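Local atomic coordinates of 5-formaminoimidazole-4-carboxamide-1-(beta)-D-ribofuranosyl 5'-monophosphate synthetase (PDB entry 2R7L), a protein that catalyses the ATP- and formate-dependent formylation of AICAR to FAICAR, a folate-free step of purine biosynthesis in the archaeon Methanocaldococcus jannaschii. Residues Glu77-Glu80 against Lys81-Leu85; Ile2-Asp5 against Glu6-Ile10; Ile263-Ser266 against Leu267-Gln270; Lys277-Ala280 against Lys281-Leu285. All blocks are in the same frame, centred on the assembly; numbering follows the deposited sequence.

Overall arrangement
All four are local contacts: interactions 1 and 4 within a helix, interaction 2 at a capped helix start, interaction 3 where a strand turns into a helix. Interactions 1 and 2 lie on the same side of the chain's centre and touch through Arg83 and Ile10; both are partly buried, and charged side chains line their outer faces. Interactions 3 and 4 share helix 268-285, with nearest atoms about 7 Å apart. Interaction 3 is the buried one: its polar groups serve a bound nucleotide and a second subunit. Interaction 4 is partly buried, with Leu278, Val279 and Ala282 turned inward. Capping bonds distinguish interaction 2, whereas a guanidinium folded over the backbone distinguishes interaction 1.

Interaction 1. Residues Glu77-Glu80 against Lys81-Leu85; sequences EIQE and KLREL
Arg83 folds back along helix 76-84 over Gln79 and Glu80. CB lies close to the Gln79 and Glu80 carbonyl oxygens, and CG remains 3.5 Å from Gln79 O. CD moves off to 4.2 Å from Gln79 O and packs on Ile10, and a bend at chi3 (-54°) then returns the chain toward the start of the helix. NE passes 3.6 Å from Glu80 OE2, while one face of the guanidinium covers Gln79 O, which stands 3.7 Å from its plane near the centre. NH1 runs beside the Gln79 side chain and is hydrogen-bonded to Leu109 O. Arg83 NH2 packs 3.3 Å from Glu80 CG. A weak hydrogen bond, part of a salt bridge, joins Arg83 NH2 to Glu80 OE2 at 3.4 Å. The carboxylate and guanidinium planes differ by 47°, which excludes a flat two-pronged pairing, and NH2 has a second salt bridge to Glu76.

On another flank Glu77 and Lys81 extend side by side, joined by a long salt bridge of 3.6 Å between Glu77 OE2 and Lys81 NZ. The backbone bond under this pair, Lys81 N to Glu77 O, is weak; the next, Leu82 N to Ile78 O, is 3.2 Å.

The Gln79 amide is hydrogen-bonded to backbone atoms of Lys74, Ser107 and Leu109, while Leu82 is buried against Ile65, which the stem of Lys81 also touches, on strand 63-66 at the border of the parallel sheet.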
loop_
_atom_site.group_PDB
_atom_site.type_symbol
_atom_site.label_atom_id
_atom_site.label_comp_id
_atom_site.label_asym_id
_atom_site.label_seq_id
_atom_site.Cartn_x
_atom_site.Cartn_y
_atom_site.Cartn_z
ATOM N N GLU A 77 4.824 -41.025 11.536
ATOM C CA GLU A 77 3.548 -40.428 11.908
ATOM C C GLU A 77 3.463 -38.971 11.460
ATOM O O GLU A 77 2.407 -38.501 11.031
ATOM C CB GLU A 77 3.339 -40.511 13.421
ATOM C CG GLU A 77 2.060 -39.838 13.901
ATOM C CD GLU A 77 2.011 -39.664 15.410
ATOM O OE1 GLU A 77 2.821 -40.305 16.115
ATOM O OE2 GLU A 77 1.159 -38.884 15.891
ATOM N N ILE A 78 4.584 -38.261 11.567
ATOM C CA ILE A 78 4.635 -36.839 11.241
ATOM C C ILE A 78 4.703 -36.622 9.736
ATOM O O ILE A 78 4.086 -35.700 9.206
ATOM C CB ILE A 78 5.829 -36.145 11.928
ATOM C CG1 ILE A 78 5.779 -36.373 13.443
ATOM C CG2 ILE A 78 5.872 -34.659 11.582
ATOM C CD1 ILE A 78 4.463 -35.995 14.091
ATOM N N GLN A 79 5.451 -37.478 9.048
ATOM C CA GLN A 79 5.531 -37.404 7.598
ATOM C C GLN A 79 4.155 -37.593 6.963
ATOM O O GLN A 79 3.876 -37.037 5.899
ATOM C CB GLN A 79 6.486 -38.462 7.056
ATOM C CG GLN A 79 7.879 -38.436 7.654
ATOM C CD GLN A 79 8.837 -39.334 6.899
ATOM O OE1 GLN A 79 8.782 -39.426 5.671
ATOM N NE2 GLN A 79 9.727 -39.998 7.628
ATOM N N GLU A 80 3.304 -38.383 7.614
ATOM C CA GLU A 80 1.970 -38.673 7.088
ATOM C C GLU A 80 1.032 -37.484 7.182
ATOM O O GLU A 80 0.375 -37.130 6.206
ATOM C CB GLU A 80 1.350 -39.901 7.765
ATOM C CG GLU A 80 1.212 -41.099 6.832
ATOM C CD GLU A 80 0.146 -40.895 5.764
ATOM O OE1 GLU A 80 -0.976 -40.477 6.117
ATOM O OE2 GLU A 80 0.428 -41.156 4.574
ATOM N N LYS A 81 0.965 -36.876 8.362
ATOM C CA LYS A 81 0.194 -35.659 8.542
ATOM C C LYS A 81 0.586 -34.611 7.504
ATOM O O LYS A 81 -0.276 -33.962 6.917
ATOM C CB LYS A 81 0.397 -35.098 9.945
ATOM C CG LYS A 81 0.084 -36.077 11.051
ATOM C CD LYS A 81 0.131 -35.382 12.400
ATOM C CE LYS A 81 -0.154 -36.345 13.536
ATOM N NZ LYS A 81 -0.084 -35.653 14.848
ATOM N N LEU A 82 1.889 -34.458 7.273
ATOM C CA LEU A 82 2.384 -33.474 6.315
ATOM C C LEU A 82 1.944 -33.805 4.899
ATOM O O LEU A 82 1.665 -32.911 4.097
ATOM C CB LEU A 82 3.910 -33.366 6.370
ATOM C CG LEU A 82 4.550 -32.696 7.589
ATOM C CD1 LEU A 82 6.069 -32.827 7.528
ATOM C CD2 LEU A 82 4.139 -31.232 7.687
ATOM N N ARG A 83 1.890 -35.095 4.590
ATOM C CA ARG A 83 1.469 -35.538 3.268
ATOM C C ARG A 83 -0.039 -35.383 3.087
ATOM O O ARG A 83 -0.507 -35.107 1.987
ATOM C CB ARG A 83 1.890 -36.988 3.017
ATOM C CG ARG A 83 3.297 -37.151 2.450
ATOM C CD ARG A 83 3.540 -38.599 2.052
ATOM N NE ARG A 83 3.269 -39.495 3.172
ATOM C CZ ARG A 83 4.201 -40.165 3.842
ATOM N NH1 ARG A 83 5.477 -40.060 3.493
ATOM N NH2 ARG A 83 3.854 -40.947 4.856
ATOM N N GLU A 84 -0.787 -35.555 4.173
ATOM C CA GLU A 84 -2.243 -35.446 4.133
ATOM C C GLU A 84 -2.680 -33.987 4.081
ATOM O O GLU A 84 -3.828 -33.684 3.754
ATOM C CB GLU A 84 -2.867 -36.121 5.355
ATOM C CG GLU A 84 -2.856 -37.643 5.312
ATOM C CD GLU A 84 -3.365 -38.267 6.602
ATOM O OE1 GLU A 84 -3.760 -37.511 7.519
ATOM O OE2 GLU A 84 -3.368 -39.514 6.703
ATOM N N LEU A 85 -1.755 -33.091 4.414
ATOM C CA LEU A 85 -2.020 -31.661 4.412
ATOM C C LEU A 85 -1.541 -31.041 3.119
ATOM O O LEU A 85 -1.661 -29.831 2.922
ATOM C CB LEU A 85 -1.336 -30.991 5.603
ATOM C CG LEU A 85 -2.058 -31.161 6.939
ATOM C CD1 LEU A 85 -1.189 -30.666 8.072
ATOM C CD2 LEU A 85 -3.390 -30.429 6.928
#

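Interaction 2. Residues Ile2-Asp5 against Glu6-Ile10; sequences ISKD and EILEI
Ser3 and Glu6 form a capping box at the start of helix 4-11, and Ile2 and Ile7, the residues bracketing that box, touch as a hydrophobic staple. The staple belongs to the tightly packed side: Ile2 CG2 meets Ile7 CG1 at 3.9 Å, the two side chains crossing at a slant. Both are buried, and both also lie on Arg116, with Leu109 touching Ile2 as well. The CG2 branch of Ile2 can make this contact because it stands opposite the backbone N, on the side of the carbonyl carbon, while CG1 lies beside the N (chi1 -81°).

Regular helical bonding takes over directly after the cap. Leu8 N reaches Lys4 O at 2.8 Å, nearly straight with an N-H...O angle of 168°, and Glu9 N reaches Asp5 O at 3.0 Å. By comparison, Ile7 N divides its hydrogen between Ser3 O and Lys4 O, both bonds weak.

The outer side is looser. Asp5 and Glu9 are exposed and one turn apart, with Asp5 OD1 and Glu9 OE2 separated by 5.2 Å, so the like charges are near without touching. Lys4 leads elsewhere, its NZ hydrogen-bonded to Asp357 O.

The cap itself works in both directions: Ser3 OG accepts from Asp5 N at 3.3 Å, and the extended Glu6 chain returns OE2 to Ser3 N in a weak bond, also 3.3 Å.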
loop_
_atom_site.group_PDB
_atom_site.type_symbol
_atom_site.label_atom_id
_atom_site.label_comp_id
_atom_site.label_asym_id
_atom_site.label_seq_id
_atom_site.Cartn_x
_atom_site.Cartn_y
_atom_site.Cartn_z
ATOM N N ILE A 2 16.579 -41.458 -1.350
ATOM C CA ILE A 2 15.319 -40.879 -1.850
ATOM C C ILE A 2 15.431 -40.314 -3.264
ATOM O O ILE A 2 16.250 -39.434 -3.537
ATOM C CB ILE A 2 14.752 -39.800 -0.911
ATOM C CG1 ILE A 2 13.989 -40.453 0.240
ATOM C CG2 ILE A 2 13.809 -38.881 -1.666
ATOM C CD1 ILE A 2 13.524 -39.476 1.299
ATOM N N SER A 3 14.599 -40.840 -4.157
ATOM C CA SER A 3 14.624 -40.456 -5.556
ATOM C C SER A 3 13.771 -39.216 -5.794
ATOM O O SER A 3 12.933 -38.855 -4.965
ATOM C CB SER A 3 14.114 -41.608 -6.425
ATOM O OG SER A 3 14.297 -41.328 -7.803
ATOM N N LYS A 4 14.000 -38.566 -6.930
ATOM C CA LYS A 4 13.156 -37.465 -7.358
ATOM C C LYS A 4 11.805 -38.020 -7.803
ATOM O O LYS A 4 10.777 -37.358 -7.660
ATOM C CB LYS A 4 13.816 -36.686 -8.498
ATOM C CG LYS A 4 13.072 -35.415 -8.876
ATOM C CD LYS A 4 13.878 -34.551 -9.826
ATOM C CE LYS A 4 13.276 -33.159 -9.939
ATOM N NZ LYS A 4 14.183 -32.229 -10.672
ATOM N N ASP A 5 11.816 -39.242 -8.333
ATOM C CA ASP A 5 10.591 -39.912 -8.756
ATOM C C ASP A 5 9.744 -40.325 -7.560
ATOM O O ASP A 5 8.524 -40.205 -7.592
ATOM C CB ASP A 5 10.911 -41.122 -9.634
ATOM C CG ASP A 5 11.520 -40.727 -10.965
ATOM O OD1 ASP A 5 11.146 -39.658 -11.494
ATOM O OD2 ASP A 5 12.370 -41.483 -11.483
ATOM N N GLU A 6 10.393 -40.803 -6.505
ATOM C CA GLU A 6 9.689 -41.106 -5.265
ATOM C C GLU A 6 8.957 -39.870 -4.753
ATOM O O GLU A 6 7.888 -39.977 -4.155
ATOM C CB GLU A 6 10.659 -41.584 -4.186
ATOM C CG GLU A 6 11.254 -42.959 -4.409
ATOM C CD GLU A 6 12.145 -43.390 -3.256
ATOM O OE1 GLU A 6 11.705 -43.298 -2.087
ATOM O OE2 GLU A 6 13.287 -43.825 -3.518
ATOM N N ILE A 7 9.546 -38.697 -4.979
ATOM C CA ILE A 7 8.981 -37.456 -4.457
ATOM C C ILE A 7 7.903 -36.895 -5.380
ATOM O O ILE A 7 6.825 -36.513 -4.919
ATOM C CB ILE A 7 10.077 -36.400 -4.158
ATOM C CG1 ILE A 7 10.768 -36.724 -2.831
ATOM C CG2 ILE A 7 9.483 -34.997 -4.090
ATOM C CD1 ILE A 7 9.828 -36.766 -1.639
ATOM N N LEU A 8 8.191 -36.860 -6.678
ATOM C CA LEU A 8 7.222 -36.397 -7.668
ATOM C C LEU A 8 5.939 -37.222 -7.626
ATOM O O LEU A 8 4.841 -36.684 -7.789
ATOM C CB LEU A 8 7.822 -36.412 -9.073
ATOM C CG LEU A 8 8.862 -35.324 -9.360
ATOM C CD1 LEU A 8 9.202 -35.276 -10.839
ATOM C CD2 LEU A 8 8.381 -33.957 -8.878
ATOM N N GLU A 9 6.084 -38.523 -7.391
ATOM C CA GLU A 9 4.942 -39.424 -7.314
ATOM C C GLU A 9 4.238 -39.352 -5.961
ATOM O O GLU A 9 3.132 -39.866 -5.807
ATOM C CB GLU A 9 5.358 -40.863 -7.643
ATOM C CG GLU A 9 5.834 -41.047 -9.088
ATOM C CD GLU A 9 6.145 -42.495 -9.442
ATOM O OE1 GLU A 9 5.443 -43.404 -8.944
ATOM O OE2 GLU A 9 7.091 -42.722 -10.229
ATOM N N ILE A 10 4.879 -38.724 -4.980
ATOM C CA ILE A 10 4.216 -38.418 -3.713
ATOM C C ILE A 10 3.390 -37.147 -3.900
ATOM O O ILE A 10 2.264 -37.034 -3.404
ATOM C CB ILE A 10 5.227 -38.199 -2.564
ATOM C CG1 ILE A 10 5.925 -39.510 -2.189
ATOM C CG2 ILE A 10 4.531 -37.627 -1.330
ATOM C CD1 ILE A 10 5.068 -40.461 -1.382
#

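Interaction 3. Residues Ile263-Ser266 against Leu267-Gln270; sequences IRES and LLPQ. With AMZ (aminoimidazole 4-carboxamide ribonucleotide), chain F.
Ile263 and Arg264 lead out of strand 253-263 into a 3-10 turn that opens helix 268-285, and Leu267 and Leu268 fold back onto them. Two backbone hydrogen bonds of the i to i+3 kind define the turn: Leu267 N to Arg264 O at 2.9 Å and Leu268 N to Glu265 O at 3.0 Å. In both, the donor stands above the carbonyl plane, by 50° in the second. Ile263 also pairs through its backbone in an antiparallel ladder that carries the sheet into the second subunit.

Apolar contacts lie behind the turn. Leu267 CD1 meets Ile263 CG1 at 3.9 Å, its side chain crossing the isoleucine at about a right angle; Leu268 CD2 meets Ile263 CG2 at 3.8 Å, these two chains sliding past each other in opposite directions.

Polar bonds also cross to the second subunit: Glu265 to its Tyr55, Ser29 and Leu30, and Arg264 NH1 to its Ile255 O.

Ligand bonds concern the phosphate of a bound aminoimidazole carboxamide ribonucleotide. The nucleotide is also hydrogen-bonded to Ser94 and Asn258 of the second subunit, so its site is shared between chains. Arg264 NH2 is modelled close to phosphate O4, at a length too short to weigh. Ser266 OG is placed as a donor to OP2, though the modelled distance is very short and its exact length doubtful. Arg264, extended as far as NE, approaches that same oxygen edge-on, and its NE gives OP2 a nearly straight bond of 2.8 Å, with an N-H...O angle of 172°.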
loop_
_atom_site.group_PDB
_atom_site.type_symbol
_atom_site.label_atom_id
_atom_site.label_comp_id
_atom_site.label_asym_id
_atom_site.label_seq_id
_atom_site.Cartn_x
_atom_site.Cartn_y
_atom_site.Cartn_z
ATOM N N ILE A 263 26.409 -3.198 1.257
ATOM C CA ILE A 263 27.779 -3.152 0.788
ATOM C C ILE A 263 27.993 -1.928 -0.096
ATOM O O ILE A 263 27.037 -1.357 -0.626
ATOM C CB ILE A 263 28.134 -4.430 0.002
ATOM C CG1 ILE A 263 29.644 -4.707 0.054
ATOM C CG2 ILE A 263 27.642 -4.326 -1.442
ATOM C CD1 ILE A 263 30.025 -6.106 -0.432
ATOM N N ARG A 264 29.252 -1.519 -0.231
ATOM C CA ARG A 264 29.655 -0.476 -1.166
ATOM C C ARG A 264 29.185 -0.890 -2.560
ATOM O O ARG A 264 29.447 -2.016 -2.993
ATOM C CB ARG A 264 31.175 -0.356 -1.135
ATOM C CG ARG A 264 31.792 0.691 -2.021
ATOM C CD ARG A 264 33.264 0.810 -1.625
ATOM N NE ARG A 264 34.049 1.652 -2.515
ATOM C CZ ARG A 264 35.294 2.045 -2.257
ATOM N NH1 ARG A 264 35.884 1.690 -1.125
ATOM N NH2 ARG A 264 35.949 2.800 -3.124
ATOM N N GLU A 265 28.485 0.005 -3.256
ATOM C CA GLU A 265 27.774 -0.392 -4.480
ATOM C C GLU A 265 28.706 -0.903 -5.582
ATOM O O GLU A 265 28.370 -1.853 -6.278
ATOM C CB GLU A 265 26.871 0.739 -5.001
ATOM C CG GLU A 265 25.839 0.286 -6.046
ATOM C CD GLU A 265 24.910 1.409 -6.491
ATOM O OE1 GLU A 265 24.075 1.859 -5.672
ATOM O OE2 GLU A 265 25.012 1.841 -7.664
ATOM N N SER A 266 29.882 -0.286 -5.725
ATOM C CA SER A 266 30.877 -0.743 -6.700
ATOM C C SER A 266 31.287 -2.208 -6.513
ATOM O O SER A 266 31.943 -2.786 -7.378
ATOM C CB SER A 266 32.121 0.155 -6.675
ATOM O OG SER A 266 32.623 0.318 -5.351
ATOM N N LEU A 267 30.884 -2.819 -5.403
ATOM C CA LEU A 267 31.275 -4.204 -5.118
ATOM C C LEU A 267 30.198 -5.214 -5.495
ATOM O O LEU A 267 30.385 -6.424 -5.335
ATOM C CB LEU A 267 31.634 -4.373 -3.638
ATOM C CG LEU A 267 32.863 -3.636 -3.100
ATOM C CD1 LEU A 267 33.047 -3.895 -1.603
ATOM C CD2 LEU A 267 34.102 -4.051 -3.875
ATOM N N LEU A 268 29.064 -4.728 -5.990
ATOM C CA LEU A 268 27.977 -5.636 -6.356
ATOM C C LEU A 268 28.305 -6.519 -7.568
ATOM O O LEU A 268 27.892 -7.685 -7.620
ATOM C CB LEU A 268 26.671 -4.863 -6.549
ATOM C CG LEU A 268 26.070 -4.394 -5.223
ATOM C CD1 LEU A 268 24.893 -3.473 -5.472
ATOM C CD2 LEU A 268 25.650 -5.601 -4.407
ATOM N N PRO A 269 29.052 -5.982 -8.548
ATOM C CA PRO A 269 29.477 -6.881 -9.622
ATOM C C PRO A 269 30.258 -8.082 -9.095
ATOM O O PRO A 269 30.072 -9.199 -9.578
ATOM C CB PRO A 269 30.364 -5.991 -10.500
ATOM C CG PRO A 269 29.860 -4.598 -10.249
ATOM C CD PRO A 269 29.499 -4.598 -8.780
ATOM N N GLN A 270 31.109 -7.859 -8.094
ATOM C CA GLN A 270 31.828 -8.956 -7.450
ATOM C C GLN A 270 30.855 -9.867 -6.710
ATOM O O GLN A 270 30.943 -11.090 -6.807
ATOM C CB GLN A 270 32.894 -8.421 -6.478
ATOM C CG GLN A 270 33.832 -9.502 -5.954
ATOM C CD GLN A 270 34.742 -9.030 -4.808
ATOM O OE1 GLN A 270 35.173 -9.837 -3.985
ATOM N NE2 GLN A 270 35.030 -7.728 -4.756
HETATM O O5 AMZ F . 28.987 3.236 1.081
HETATM C C6 AMZ F . 29.603 4.293 1.243
HETATM N N2 AMZ F . 29.567 5.020 2.357
HETATM C C3A AMZ F . 30.491 4.847 0.142
HETATM C C7A AMZ F . 31.329 5.946 0.220
HETATM N N3 AMZ F . 31.524 6.746 1.270
HETATM N N1 AMZ F . 30.604 4.328 -1.074
HETATM C C5 AMZ F . 31.484 5.086 -1.745
HETATM N N AMZ F . 31.924 6.070 -0.953
HETATM C C1 AMZ F . 32.895 7.127 -1.328
HETATM C C2 AMZ F . 34.347 6.710 -1.087
HETATM C C3 AMZ F . 34.838 6.320 -2.469
HETATM O O2 AMZ F . 36.207 6.698 -2.606
HETATM O O1 AMZ F . 35.059 7.862 -0.621
HETATM O O AMZ F . 32.721 7.284 -2.745
HETATM C C AMZ F . 34.000 7.209 -3.384
HETATM C C4 AMZ F . 33.766 6.559 -4.762
HETATM O O3 AMZ F . 33.156 5.281 -4.605
HETATM P P AMZ F . 33.659 4.061 -5.477
HETATM O OP1 AMZ F . 33.413 4.195 -6.936
HETATM O O4 AMZ F . 35.232 3.886 -5.190
HETATM O OP2 AMZ F . 32.945 2.730 -4.890
HETATM O O HOH W 1 32.935 -5.069 -7.963
#

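Interaction 4. Residues Lys277-Ala280 against Lys281-Leu285; sequences KLVA and KAKEL
Lys281 N to Lys277 O, Ala282 N to Leu278 O and Lys283 N to Val279 O are three successive i to i+4 hydrogen bonds of alpha-helix 268-285, each measuring 3.1 Å. The N-H...O angle is 160° in the first, falling to 145° in the third.

Side-chain charges come next. Lys281 NZ donates to Glu284 OE1 at 3.0 Å, a salt bridge between residues three apart; the oxygen is met on its syn side, with the nitrogen 30° out of the carboxylate plane. Two bends make this reach possible: CG of Lys281 stands opposite the backbone N, and turns at chi2 and chi3 then curl the chain round to the glutamate. Lys283, by contrast, is extended beyond CG and carries its NZ out of the helix to a salt bridge with Asp218, plus a weak hydrogen bond to Tyr213.

Packing follows from which side of the helix each residue occupies. Leu278 is buried against Leu131 and Leu132 of helix 125-135 and against Phe294 and Leu296 of strand 292-300, with Val279 also on Phe294. Leu278 thus joins helix 268-285 to both that helix and that strand of the five-stranded antiparallel sheet. Ala282, whose CB lies 3.3 Å from Leu278 O along the helix, is buried against Ile118 and Met290.

Within the turn itself, the stem of Lys283 lies along the backbone, CG 3.4 Å from Val279 O, and continues until its NZ passes 3.9 Å from the Val279 CG1 methyl.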
loop_
_atom_site.group_PDB
_atom_site.type_symbol
_atom_site.label_atom_id
_atom_site.label_comp_id
_atom_site.label_asym_id
_atom_site.label_seq_id
_atom_site.Cartn_x
_atom_site.Cartn_y
_atom_site.Cartn_z
ATOM N N LYS A 277 29.070 -17.775 -10.172
ATOM C CA LYS A 277 30.066 -18.849 -10.226
ATOM C C LYS A 277 29.694 -20.037 -9.358
ATOM O O LYS A 277 29.788 -21.182 -9.795
ATOM C CB LYS A 277 31.447 -18.333 -9.815
ATOM C CG LYS A 277 32.096 -17.407 -10.816
ATOM C CD LYS A 277 33.438 -16.937 -10.282
ATOM C CE LYS A 277 34.186 -16.098 -11.293
ATOM N NZ LYS A 277 35.484 -15.649 -10.728
ATOM N N LEU A 278 29.280 -19.773 -8.125
ATOM C CA LEU A 278 28.862 -20.852 -7.233
ATOM C C LEU A 278 27.754 -21.681 -7.866
ATOM O O LEU A 278 27.741 -22.910 -7.763
ATOM C CB LEU A 278 28.394 -20.299 -5.882
ATOM C CG LEU A 278 27.938 -21.367 -4.883
ATOM C CD1 LEU A 278 29.107 -22.263 -4.485
ATOM C CD2 LEU A 278 27.318 -20.749 -3.651
ATOM N N VAL A 279 26.826 -20.994 -8.524
ATOM C CA VAL A 279 25.672 -21.633 -9.148
ATOM C C VAL A 279 26.065 -22.467 -10.371
ATOM O O VAL A 279 25.628 -23.607 -10.515
ATOM C CB VAL A 279 24.583 -20.579 -9.498
ATOM C CG1 VAL A 279 23.775 -20.986 -10.728
ATOM C CG2 VAL A 279 23.683 -20.345 -8.287
ATOM N N ALA A 280 26.903 -21.898 -11.231
ATOM C CA ALA A 280 27.363 -22.583 -12.432
ATOM C C ALA A 280 28.133 -23.864 -12.113
ATOM O O ALA A 280 27.983 -24.866 -12.807
ATOM C CB ALA A 280 28.205 -21.643 -13.296
ATOM N N LYS A 281 28.942 -23.843 -11.055
ATOM C CA LYS A 281 29.705 -25.033 -10.685
ATOM C C LYS A 281 28.844 -26.076 -9.987
ATOM O O LYS A 281 29.014 -27.271 -10.214
ATOM C CB LYS A 281 30.923 -24.683 -9.819
ATOM C CG LYS A 281 31.840 -25.887 -9.508
ATOM C CD LYS A 281 32.473 -26.498 -10.774
ATOM C CE LYS A 281 33.326 -25.474 -11.521
ATOM N NZ LYS A 281 33.805 -25.951 -12.857
ATOM N N ALA A 282 27.925 -25.631 -9.137
ATOM C CA ALA A 282 27.061 -26.557 -8.398
ATOM C C ALA A 282 26.124 -27.315 -9.341
ATOM O O ALA A 282 25.662 -28.412 -9.027
ATOM C CB ALA A 282 26.268 -25.819 -7.337
ATOM N N LYS A 283 25.845 -26.721 -10.496
ATOM C CA LYS A 283 25.084 -27.409 -11.537
ATOM C C LYS A 283 25.843 -28.648 -12.020
ATOM O O LYS A 283 25.258 -29.720 -12.175
ATOM C CB LYS A 283 24.799 -26.468 -12.707
ATOM C CG LYS A 283 23.630 -25.521 -12.472
ATOM C CD LYS A 283 23.486 -24.522 -13.608
ATOM C CE LYS A 283 22.231 -23.679 -13.439
ATOM N NZ LYS A 283 22.373 -22.374 -14.136
ATOM N N GLU A 284 27.147 -28.487 -12.240
ATOM C CA GLU A 284 28.018 -29.582 -12.672
ATOM C C GLU A 284 28.232 -30.624 -11.580
ATOM O O GLU A 284 28.143 -31.822 -11.836
ATOM C CB GLU A 284 29.377 -29.041 -13.118
ATOM C CG GLU A 284 29.324 -28.049 -14.261
ATOM C CD GLU A 284 30.672 -27.412 -14.518
ATOM O OE1 GLU A 284 31.635 -27.784 -13.818
ATOM O OE2 GLU A 284 30.775 -26.542 -15.411
ATOM N N LEU A 285 28.505 -30.166 -10.360
ATOM C CA LEU A 285 28.886 -31.068 -9.275
ATOM C C LEU A 285 27.717 -31.743 -8.566
ATOM O O LEU A 285 27.851 -32.878 -8.094
ATOM C CB LEU A 285 29.773 -30.349 -8.249
ATOM C CG LEU A 285 31.016 -29.601 -8.748
ATOM C CD1 LEU A 285 31.836 -29.100 -7.560
ATOM C CD2 LEU A 285 31.870 -30.467 -9.670
#